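Local coordinates for protein NDP-rhamnosyltransferase (Saccharopolyspora spinosa, PDB 3TSA) that is a bacterial glycosyltransferase of the GT-B clan, built from two domains that each carry a parallel beta sheet, at residues A[310-315]-A[332-337]; A[72-77]-A[317-322]; A[5-10]-A[124-129]; A[118-123]-A[138-143]. All blocks are in the same frame, centred on the assembly; numbering follows the deposited sequence.

Contact 1: residues A[310-315]-A[332-337]; sequences LVLPQY and ICLPDE
Leu310 lays its CD2 methyl obliquely over the branch point of Leu334, with Leu310 CD2 3.8 Å from Leu334 CG. CG of Leu310 stands anti to the backbone N (chi1 -153°), and the same methyl reaches Ile332, whose CG2 lies 4.0 Å from Leu310 CD2. Leu310 and Leu334 also pack on Phe346 of helix 343-354. On the opposite face, Val311 and Cys333 meet Ala322 of helix 318-327, the helix that connects these two strands in a beta-alpha-beta unit of a Rossmann-like sheet. Two bonds establish the parallel pairing: Val311 N gives to Ile332 O at 2.9 Å, and Leu334 N gives to Val311 O at 3.0 Å. The second is the straighter (167° at the hydrogen), and both donors lie nearly along the C=O axis. Beyond them the chains part, from 4.8 Å between the CA atoms of Leu310 and Ile332 to 6.4 Å between those of Pro313 and Pro335. Pro313 CD comes 3.3 Å from Leu334 O. Pro313 has no N-H to offer that carbonyl, where the next bond of the register would fall; the side-chain amide of Gln340 bonds Leu334 O and Pro313 O instead, through NE2.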
# COMPACT_ATOMS: atom_id res chain seq x y z
N LEU A 310 21.60 15.71 -11.89
CA LEU A 310 21.85 17.16 -12.11
C LEU A 310 20.68 17.85 -11.36
O LEU A 310 19.54 17.64 -11.72
CB LEU A 310 21.70 17.39 -13.58
CG LEU A 310 22.49 18.56 -14.19
CD1 LEU A 310 22.25 18.86 -15.67
CD2 LEU A 310 22.71 19.73 -13.37
N VAL A 311 21.00 18.69 -10.36
CA VAL A 311 20.01 19.10 -9.38
C VAL A 311 19.79 20.60 -9.54
O VAL A 311 20.75 21.35 -9.63
CB VAL A 311 20.46 18.81 -7.94
CG1 VAL A 311 19.24 19.00 -7.00
CG2 VAL A 311 20.94 17.31 -7.80
N LEU A 312 18.54 20.98 -9.70
CA LEU A 312 18.19 22.43 -9.76
C LEU A 312 17.39 22.75 -8.54
O LEU A 312 16.17 22.86 -8.54
CB LEU A 312 17.37 22.66 -11.03
CG LEU A 312 17.94 22.45 -12.46
CD1 LEU A 312 18.33 21.09 -12.75
CD2 LEU A 312 16.74 22.76 -13.38
N PRO A 313 18.08 23.00 -7.39
CA PRO A 313 17.32 23.20 -6.17
C PRO A 313 16.46 24.49 -6.19
O PRO A 313 16.85 25.47 -6.87
CB PRO A 313 18.44 23.36 -5.11
CG PRO A 313 19.67 23.93 -5.92
CD PRO A 313 19.54 23.13 -7.21
N GLN A 314 15.37 24.44 -5.48
CA GLN A 314 14.37 25.53 -5.46
C GLN A 314 14.08 26.05 -4.07
O GLN A 314 13.99 27.27 -3.84
CB GLN A 314 13.06 25.06 -6.15
CG GLN A 314 13.25 24.49 -7.55
CD GLN A 314 13.83 25.52 -8.55
OE1 GLN A 314 14.66 25.16 -9.38
NE2 GLN A 314 13.40 26.78 -8.44
N TYR A 315 13.89 25.14 -3.11
CA TYR A 315 13.41 25.58 -1.83
C TYR A 315 13.73 24.54 -0.74
O TYR A 315 14.25 23.44 -1.04
CB TYR A 315 11.91 25.90 -1.88
CG TYR A 315 10.94 24.78 -2.32
CD1 TYR A 315 11.17 23.38 -2.07
CD2 TYR A 315 9.74 25.16 -2.93
CE1 TYR A 315 10.20 22.44 -2.48
CE2 TYR A 315 8.81 24.25 -3.26
CZ TYR A 315 9.03 22.91 -3.06
OH TYR A 315 8.04 22.04 -3.43
N ILE A 332 25.82 17.07 -10.31
CA ILE A 332 26.20 18.48 -10.51
C ILE A 332 25.04 19.31 -9.94
O ILE A 332 23.88 18.97 -10.13
CB ILE A 332 26.47 18.76 -12.01
CG1 ILE A 332 27.83 18.15 -12.44
CG2 ILE A 332 26.55 20.31 -12.26
CD1 ILE A 332 28.07 18.24 -13.90
N CYS A 333 25.38 20.40 -9.22
CA CYS A 333 24.39 21.30 -8.68
C CYS A 333 24.35 22.61 -9.55
O CYS A 333 25.44 23.17 -9.82
CB CYS A 333 24.84 21.61 -7.22
SG CYS A 333 23.84 22.99 -6.51
N LEU A 334 23.19 23.05 -10.02
CA LEU A 334 23.07 24.45 -10.55
C LEU A 334 22.38 25.25 -9.43
O LEU A 334 21.17 25.13 -9.23
CB LEU A 334 22.27 24.51 -11.88
CG LEU A 334 22.67 23.48 -12.96
CD1 LEU A 334 21.82 23.60 -14.23
CD2 LEU A 334 24.16 23.69 -13.30
N PRO A 335 23.16 26.08 -8.70
CA PRO A 335 22.70 26.42 -7.32
C PRO A 335 21.75 27.58 -7.23
O PRO A 335 21.18 27.80 -6.17
CB PRO A 335 23.99 26.79 -6.60
CG PRO A 335 24.88 27.32 -7.69
CD PRO A 335 24.59 26.36 -8.87
N ASP A 336 21.56 28.27 -8.34
CA ASP A 336 20.73 29.50 -8.27
C ASP A 336 20.18 29.82 -9.64
O ASP A 336 20.41 29.06 -10.59
CB ASP A 336 21.55 30.71 -7.70
CG ASP A 336 22.83 30.88 -8.41
OD1 ASP A 336 22.90 30.57 -9.61
OD2 ASP A 336 23.79 31.36 -7.75
N GLU A 337 19.36 30.89 -9.76
CA GLU A 337 18.73 31.15 -11.00
C GLU A 337 19.66 31.46 -12.17
O GLU A 337 19.44 30.99 -13.32
CB GLU A 337 17.69 32.28 -10.82
CG GLU A 337 16.78 32.28 -12.06
CD GLU A 337 15.93 33.59 -12.13
OE1 GLU A 337 16.45 34.67 -11.78
OE2 GLU A 337 14.75 33.50 -12.56

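Contact 2: residues A[72-77]-A[317-322]; sequences PNPAFG and DQFDYA
Phe319 holds CG anti to its carbonyl carbon (chi1 -61°) with the ring turned nearly perpendicular (chi2 -82°), which sends the ring from the first turn of its helix into the bend of 72-77. Over one ring face sits Pro74 CA, 3.7 Å from the ring centroid and 17° off the normal, a CH-pi contact displaced toward the rim. At the edge, near the ring plane, Pro72 CB is 4.0 Å from Phe319 CZ, while Asn73 O approaches obliquely to 3.1 Å from Phe319 CE2. The bend is shaped by an Asx turn, Asn73 OD1 accepting from Ala75 N at 3.1 Å, which overlaps the start of the 3-10 segment 74-76. At its end Gly77, with no side chain in the way, brings its CA to 3.8 Å from Phe319 CB. No direct hydrogen bond spans the segments; instead one water donates both to Phe76 O (3.0 Å) and to Asp320 OD2 (2.7 Å). Phe76 O also accepts from Trp88 NE1 of helix 82-113, and Gly77 O from Arg323 of helix 318-327. The bend thus lies between these two helices, one from each half of the protein, with Pro72 touching Glu337 and Gln340 of helix 337-340.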
# COMPACT_ATOMS: atom_id res chain seq x y z
N PRO A 72 14.29 29.84 -8.17
CA PRO A 72 14.81 29.30 -6.90
C PRO A 72 15.10 30.33 -5.89
O PRO A 72 15.37 31.48 -6.20
CB PRO A 72 16.10 28.58 -7.32
CG PRO A 72 16.62 29.36 -8.55
CD PRO A 72 15.29 29.81 -9.26
N ASN A 73 15.00 29.96 -4.62
CA ASN A 73 15.36 30.86 -3.52
C ASN A 73 16.51 30.29 -2.68
O ASN A 73 16.27 29.57 -1.68
CB ASN A 73 14.14 31.13 -2.61
CG ASN A 73 14.43 32.27 -1.64
OD1 ASN A 73 15.62 32.61 -1.43
ND2 ASN A 73 13.40 32.77 -0.97
N PRO A 74 17.78 30.58 -3.06
CA PRO A 74 18.96 30.05 -2.37
C PRO A 74 19.03 30.36 -0.87
O PRO A 74 19.77 29.69 -0.12
CB PRO A 74 20.14 30.80 -3.07
CG PRO A 74 19.62 31.01 -4.47
CD PRO A 74 18.16 31.42 -4.23
N ALA A 75 18.26 31.36 -0.41
CA ALA A 75 18.36 31.70 1.01
C ALA A 75 17.87 30.52 1.87
O ALA A 75 18.26 30.36 3.02
CB ALA A 75 17.57 33.02 1.32
N PHE A 76 17.08 29.62 1.29
CA PHE A 76 16.82 28.40 2.09
C PHE A 76 18.01 27.60 2.46
O PHE A 76 18.00 26.88 3.51
CB PHE A 76 15.78 27.42 1.42
CG PHE A 76 14.38 27.86 1.49
CD1 PHE A 76 13.60 27.64 2.62
CD2 PHE A 76 13.80 28.47 0.34
CE1 PHE A 76 12.27 28.08 2.63
CE2 PHE A 76 12.45 28.93 0.33
CZ PHE A 76 11.67 28.73 1.48
N GLY A 77 19.03 27.65 1.63
CA GLY A 77 20.26 26.94 1.94
C GLY A 77 21.34 27.81 2.57
O GLY A 77 22.54 27.48 2.59
N ASP A 317 15.01 22.00 1.73
CA ASP A 317 16.24 21.23 1.93
C ASP A 317 16.97 21.00 0.65
O ASP A 317 18.07 20.40 0.66
CB ASP A 317 15.84 19.83 2.52
CG ASP A 317 14.84 19.11 1.65
OD1 ASP A 317 13.88 19.73 1.17
OD2 ASP A 317 14.98 17.88 1.48
N GLN A 318 16.46 21.56 -0.46
CA GLN A 318 17.01 21.15 -1.79
C GLN A 318 18.42 21.65 -2.08
O GLN A 318 19.20 20.95 -2.74
CB GLN A 318 16.07 21.53 -2.97
CG GLN A 318 14.73 20.77 -2.83
CD GLN A 318 13.69 21.27 -3.74
OE1 GLN A 318 13.83 22.37 -4.30
NE2 GLN A 318 12.60 20.47 -3.91
N PHE A 319 18.76 22.85 -1.60
CA PHE A 319 20.14 23.39 -1.74
C PHE A 319 21.17 22.59 -1.04
O PHE A 319 22.21 22.36 -1.58
CB PHE A 319 20.15 24.89 -1.23
CG PHE A 319 19.21 25.72 -2.08
CD1 PHE A 319 19.67 26.18 -3.32
CD2 PHE A 319 17.88 25.93 -1.67
CE1 PHE A 319 18.75 26.90 -4.22
CE2 PHE A 319 16.97 26.64 -2.55
CZ PHE A 319 17.41 27.06 -3.81
N ASP A 320 20.88 22.19 0.22
CA ASP A 320 21.76 21.30 0.97
C ASP A 320 21.96 19.98 0.26
O ASP A 320 23.11 19.58 0.06
CB ASP A 320 21.16 21.09 2.37
CG ASP A 320 21.30 22.37 3.20
OD1 ASP A 320 22.44 22.60 3.67
OD2 ASP A 320 20.33 23.10 3.35
N TYR A 321 20.86 19.32 -0.15
CA TYR A 321 21.05 18.05 -0.85
C TYR A 321 21.87 18.26 -2.11
O TYR A 321 22.79 17.52 -2.39
CB TYR A 321 19.72 17.46 -1.28
CG TYR A 321 19.89 16.23 -2.05
CD1 TYR A 321 20.18 15.04 -1.40
CD2 TYR A 321 19.74 16.23 -3.44
CE1 TYR A 321 20.37 13.82 -2.15
CE2 TYR A 321 19.92 15.07 -4.20
CZ TYR A 321 20.24 13.88 -3.54
OH TYR A 321 20.39 12.70 -4.21
N ALA A 322 21.54 19.29 -2.88
CA ALA A 322 22.25 19.51 -4.14
C ALA A 322 23.78 19.72 -3.95
O ALA A 322 24.58 19.13 -4.69
CB ALA A 322 21.63 20.69 -4.95
O HOH W 1 19.96 25.21 4.97

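Contact 3: residues A[5-10]-A[124-129]; sequences LVVPLP and ALIGRV
In the parallel alpha/beta sheet of the N-terminal, Rossmann-like half, strand 3-7 runs beside strand 117-121, and the helix that follows the latter folds over the sheet so that its first turn packs on Val7. Every residue that touches is buried, so the contrast here is between close and slack packing. The tight part is centred on two small groups. Val7 keeps CG1 anti to the backbone N (chi1 -177°), and this methyl ends 3.7 Å from Ile126 CG2, the two side chains crossing at about a right angle. It also lies 3.8 Å from Gly127 N, an approach that the absence of a side chain on Gly127 leaves unobstructed. Ala124 points its CB at the opposing backbone, 3.6 Å from Val7 O and 3.9 Å from Leu9 N. The packing slackens toward Leu9: its CD2 gets no closer to Ala124 than 4.1 Å, at CA, and its chi1 of -96° departs from a staggered value. The Ile126 side chain also packs on Ser99, Leu103 and Tyr106 of helix 82-113, tying a third element to the same layer. Because no hydrogen bond crosses, the fit rests on apolar and backbone packing. Leu9 N is satisfied from outside the pair, by Asp121 OD2, while Gly127 N bonds back to Ala124 O at 2.9 Å.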
# COMPACT_ATOMS: atom_id res chain seq x y z
N LEU A 5 -0.33 6.21 15.10
CA LEU A 5 -0.94 7.39 14.43
C LEU A 5 0.17 8.14 13.73
O LEU A 5 1.14 8.54 14.44
CB LEU A 5 -1.65 8.33 15.43
CG LEU A 5 -2.42 9.54 14.87
CD1 LEU A 5 -3.52 9.11 13.89
CD2 LEU A 5 -3.07 10.35 16.03
N VAL A 6 0.01 8.35 12.44
CA VAL A 6 1.01 8.97 11.64
C VAL A 6 0.60 10.43 11.41
O VAL A 6 -0.57 10.72 11.03
CB VAL A 6 1.14 8.24 10.33
CG1 VAL A 6 2.20 8.91 9.41
CG2 VAL A 6 1.41 6.77 10.62
N VAL A 7 1.52 11.35 11.70
CA VAL A 7 1.22 12.77 11.68
C VAL A 7 2.20 13.42 10.71
O VAL A 7 3.33 13.74 11.09
CB VAL A 7 1.44 13.35 13.06
CG1 VAL A 7 1.06 14.80 13.13
CG2 VAL A 7 0.63 12.54 14.10
N PRO A 8 1.82 13.51 9.41
CA PRO A 8 2.71 14.09 8.46
C PRO A 8 2.39 15.56 8.26
O PRO A 8 1.31 16.03 8.69
CB PRO A 8 2.41 13.29 7.21
CG PRO A 8 0.92 12.96 7.36
CD PRO A 8 0.71 12.75 8.78
N LEU A 9 3.32 16.30 7.66
CA LEU A 9 3.02 17.62 7.15
C LEU A 9 2.14 17.45 5.93
O LEU A 9 2.22 16.40 5.26
CB LEU A 9 4.29 18.28 6.64
CG LEU A 9 5.12 19.25 7.45
CD1 LEU A 9 6.12 19.81 6.42
CD2 LEU A 9 4.31 20.27 8.16
N PRO A 10 1.30 18.46 5.61
CA PRO A 10 0.45 18.23 4.45
C PRO A 10 1.19 18.37 3.14
O PRO A 10 0.75 19.09 2.28
CB PRO A 10 -0.60 19.33 4.55
CG PRO A 10 0.08 20.43 5.33
CD PRO A 10 1.12 19.80 6.20
N ALA A 124 6.25 18.39 11.39
CA ALA A 124 4.86 18.45 11.81
C ALA A 124 4.78 18.65 13.33
O ALA A 124 4.58 17.71 14.10
CB ALA A 124 4.10 17.20 11.35
N LEU A 125 5.00 19.91 13.76
CA LEU A 125 5.07 20.23 15.15
C LEU A 125 3.86 19.83 15.94
O LEU A 125 4.03 19.53 17.12
CB LEU A 125 5.32 21.74 15.34
CG LEU A 125 6.61 22.26 14.67
CD1 LEU A 125 6.65 23.80 14.77
CD2 LEU A 125 7.74 21.57 15.38
N ILE A 126 2.67 19.82 15.33
CA ILE A 126 1.49 19.30 16.05
C ILE A 126 1.74 17.93 16.68
O ILE A 126 1.27 17.65 17.80
CB ILE A 126 0.26 19.25 15.14
CG1 ILE A 126 -0.97 18.66 15.91
CG2 ILE A 126 0.51 18.36 13.93
CD1 ILE A 126 -1.36 19.44 17.11
N GLY A 127 2.42 17.01 15.96
CA GLY A 127 2.66 15.70 16.56
C GLY A 127 3.47 15.69 17.86
O GLY A 127 3.24 14.90 18.78
N ARG A 128 4.43 16.59 17.94
CA ARG A 128 5.20 16.77 19.14
C ARG A 128 4.35 17.38 20.31
O ARG A 128 4.49 16.92 21.47
CB ARG A 128 6.42 17.63 18.88
CG ARG A 128 7.40 16.92 17.92
CD ARG A 128 8.59 17.80 17.60
NE ARG A 128 9.42 17.90 18.80
CZ ARG A 128 10.50 18.67 18.90
NH1 ARG A 128 10.91 19.39 17.86
NH2 ARG A 128 11.21 18.69 20.06
N VAL A 129 3.54 18.39 20.00
CA VAL A 129 2.58 18.96 20.97
C VAL A 129 1.68 17.82 21.45
O VAL A 129 1.51 17.62 22.65
CB VAL A 129 1.82 20.16 20.40
CG1 VAL A 129 0.69 20.61 21.38
CG2 VAL A 129 2.83 21.35 20.12

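Contact 4: residues A[118-123]-A[138-143]; sequences LLVDVC and VVLHRW
Strands 118-121 and 138-141 run parallel, their short axes approaching to 4.5 Å with a 31° twist. They are the two strands of a beta-alpha-beta unit of the Rossmann-like N-terminal sheet, joined through helix 125-133. Four backbone bonds pair them, the first nearly straight and the last the longest. Val139 N meets Leu118 O at 2.8 Å (172° at the hydrogen), whereas Val122 N to His141 O stretches to 3.2 Å and comes from 50° above the carbonyl plane. On one face Leu118, Val120, Val138 and Leu140 interlock, with Val120 CB 3.7 Å from Leu140 CD2. On the other, the CD1 methyl of Leu119 reaches over Val139 and toward the CB of His141. Beyond the strands, Val122 CG2 lies alongside Arg142 CG at 3.7 Å, both side chains pointing the same way; the guanidinium itself forms salt bridges with Asp146 and Asp180. Asp121 is gripped at both oxygens: OD1 accepts from Cys123 N at 2.8 Å, an Asx turn, and OD2 bonds His14 ND1. This fixes the carboxylate beside Trp143, with Asp121 OD1 3.6 Å from Trp143 CZ3 at the ring edge. Trp143 NE1 bonds Asp317 of the C-terminal half, while at the six-membered ring's edge a sulfur-aromatic contact places Cys123 SG 3.7 Å from Trp143 CH2.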
# COMPACT_ATOMS: atom_id res chain seq x y z
N LEU A 118 3.20 7.78 18.25
CA LEU A 118 3.00 8.77 17.18
C LEU A 118 4.23 8.74 16.28
O LEU A 118 5.35 8.90 16.77
CB LEU A 118 2.79 10.16 17.77
CG LEU A 118 1.74 10.30 18.86
CD1 LEU A 118 1.76 11.85 19.29
CD2 LEU A 118 0.35 9.82 18.34
N LEU A 119 4.03 8.57 14.97
CA LEU A 119 5.11 8.64 14.00
C LEU A 119 4.90 9.98 13.29
O LEU A 119 3.90 10.18 12.60
CB LEU A 119 4.95 7.48 13.02
CG LEU A 119 6.01 7.49 11.92
CD1 LEU A 119 7.43 7.38 12.48
CD2 LEU A 119 5.75 6.34 10.98
N VAL A 120 5.83 10.90 13.49
CA VAL A 120 5.57 12.29 13.22
C VAL A 120 6.60 12.82 12.28
O VAL A 120 7.81 12.64 12.54
CB VAL A 120 5.64 13.04 14.58
CG1 VAL A 120 5.47 14.56 14.39
CG2 VAL A 120 4.50 12.48 15.52
N ASP A 121 6.19 13.48 11.18
CA ASP A 121 7.16 14.18 10.33
C ASP A 121 7.96 15.20 11.16
O ASP A 121 7.40 15.90 11.99
CB ASP A 121 6.32 14.85 9.24
CG ASP A 121 7.08 15.81 8.31
OD1 ASP A 121 8.14 16.41 8.57
OD2 ASP A 121 6.47 16.08 7.24
N VAL A 122 9.29 15.31 10.92
CA VAL A 122 10.12 16.25 11.70
C VAL A 122 9.57 17.63 11.76
O VAL A 122 9.67 18.28 12.81
CB VAL A 122 11.60 16.31 11.18
CG1 VAL A 122 12.24 17.54 11.67
CG2 VAL A 122 12.35 15.15 11.81
N CYS A 123 8.98 18.11 10.66
CA CYS A 123 8.36 19.45 10.68
C CYS A 123 6.91 19.53 11.17
O CYS A 123 6.41 20.64 11.39
CB CYS A 123 8.36 19.99 9.30
SG CYS A 123 10.07 20.38 8.73
N VAL A 138 6.90 9.72 20.87
CA VAL A 138 6.95 10.31 19.56
C VAL A 138 8.21 9.81 18.89
O VAL A 138 9.32 9.99 19.41
CB VAL A 138 6.89 11.85 19.62
CG1 VAL A 138 7.23 12.46 18.27
CG2 VAL A 138 5.47 12.30 20.01
N VAL A 139 8.02 9.21 17.71
CA VAL A 139 9.17 8.85 16.89
C VAL A 139 9.12 9.83 15.73
O VAL A 139 8.13 9.87 14.95
CB VAL A 139 9.04 7.42 16.36
CG1 VAL A 139 10.19 7.11 15.33
CG2 VAL A 139 9.15 6.34 17.53
N LEU A 140 10.14 10.67 15.62
CA LEU A 140 10.18 11.63 14.53
C LEU A 140 10.71 10.91 13.26
O LEU A 140 11.54 9.99 13.34
CB LEU A 140 11.13 12.85 14.84
CG LEU A 140 10.54 13.92 15.76
CD1 LEU A 140 11.44 15.19 15.65
CD2 LEU A 140 9.06 14.21 15.45
N HIS A 141 10.23 11.34 12.10
CA HIS A 141 10.69 10.78 10.81
C HIS A 141 11.20 11.86 9.85
O HIS A 141 10.42 12.72 9.42
CB HIS A 141 9.52 10.01 10.15
CG HIS A 141 9.95 9.11 9.05
ND1 HIS A 141 10.19 9.59 7.78
CD2 HIS A 141 10.22 7.78 9.01
CE1 HIS A 141 10.58 8.58 7.00
NE2 HIS A 141 10.63 7.48 7.73
N ARG A 142 12.47 11.79 9.47
CA ARG A 142 13.01 12.66 8.45
C ARG A 142 12.61 12.14 7.09
O ARG A 142 12.61 10.93 6.84
CB ARG A 142 14.53 12.65 8.53
CG ARG A 142 14.96 13.46 9.74
CD ARG A 142 16.47 13.34 9.99
NE ARG A 142 16.80 14.33 11.07
CZ ARG A 142 17.80 14.10 11.95
NH1 ARG A 142 18.61 13.00 11.82
NH2 ARG A 142 17.99 14.97 12.97
N TRP A 143 12.30 13.07 6.19
CA TRP A 143 12.10 12.64 4.78
C TRP A 143 13.42 12.56 4.01
O TRP A 143 13.51 11.92 2.94
CB TRP A 143 11.08 13.55 4.09
CG TRP A 143 11.68 14.94 3.97
CD1 TRP A 143 12.50 15.36 2.97
CD2 TRP A 143 11.65 15.95 4.94
NE1 TRP A 143 12.94 16.64 3.23
CE2 TRP A 143 12.43 17.03 4.44
CE3 TRP A 143 10.98 16.11 6.17
CZ2 TRP A 143 12.60 18.22 5.12
CZ3 TRP A 143 11.14 17.30 6.87
CH2 TRP A 143 11.96 18.35 6.33

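In the fold
The contacts fall into two groups, one about each Rossmann-like sheet. Contacts 3 and 4, with centres about 7 Å apart, share the N-terminal sheet, where strands 3-7 and 117-121 are neighbours. Contact 1 lies at the edge of the C-terminal sheet, its centre about 29 Å from that of contact 3. Contact 2, about 8 Å from contact 1 between centres, joins residues 240 apart and so holds a loop of the N-terminal half against helix 318-327. Along the chain, contacts 3 and 4 cross each other and both close before contact 1 opens; contact 2 crosses contacts 1 and 3 and encloses contact 4. The Asp317-Trp143 hydrogen bond joins contacts 2 and 4, adding a further tie between the two halves.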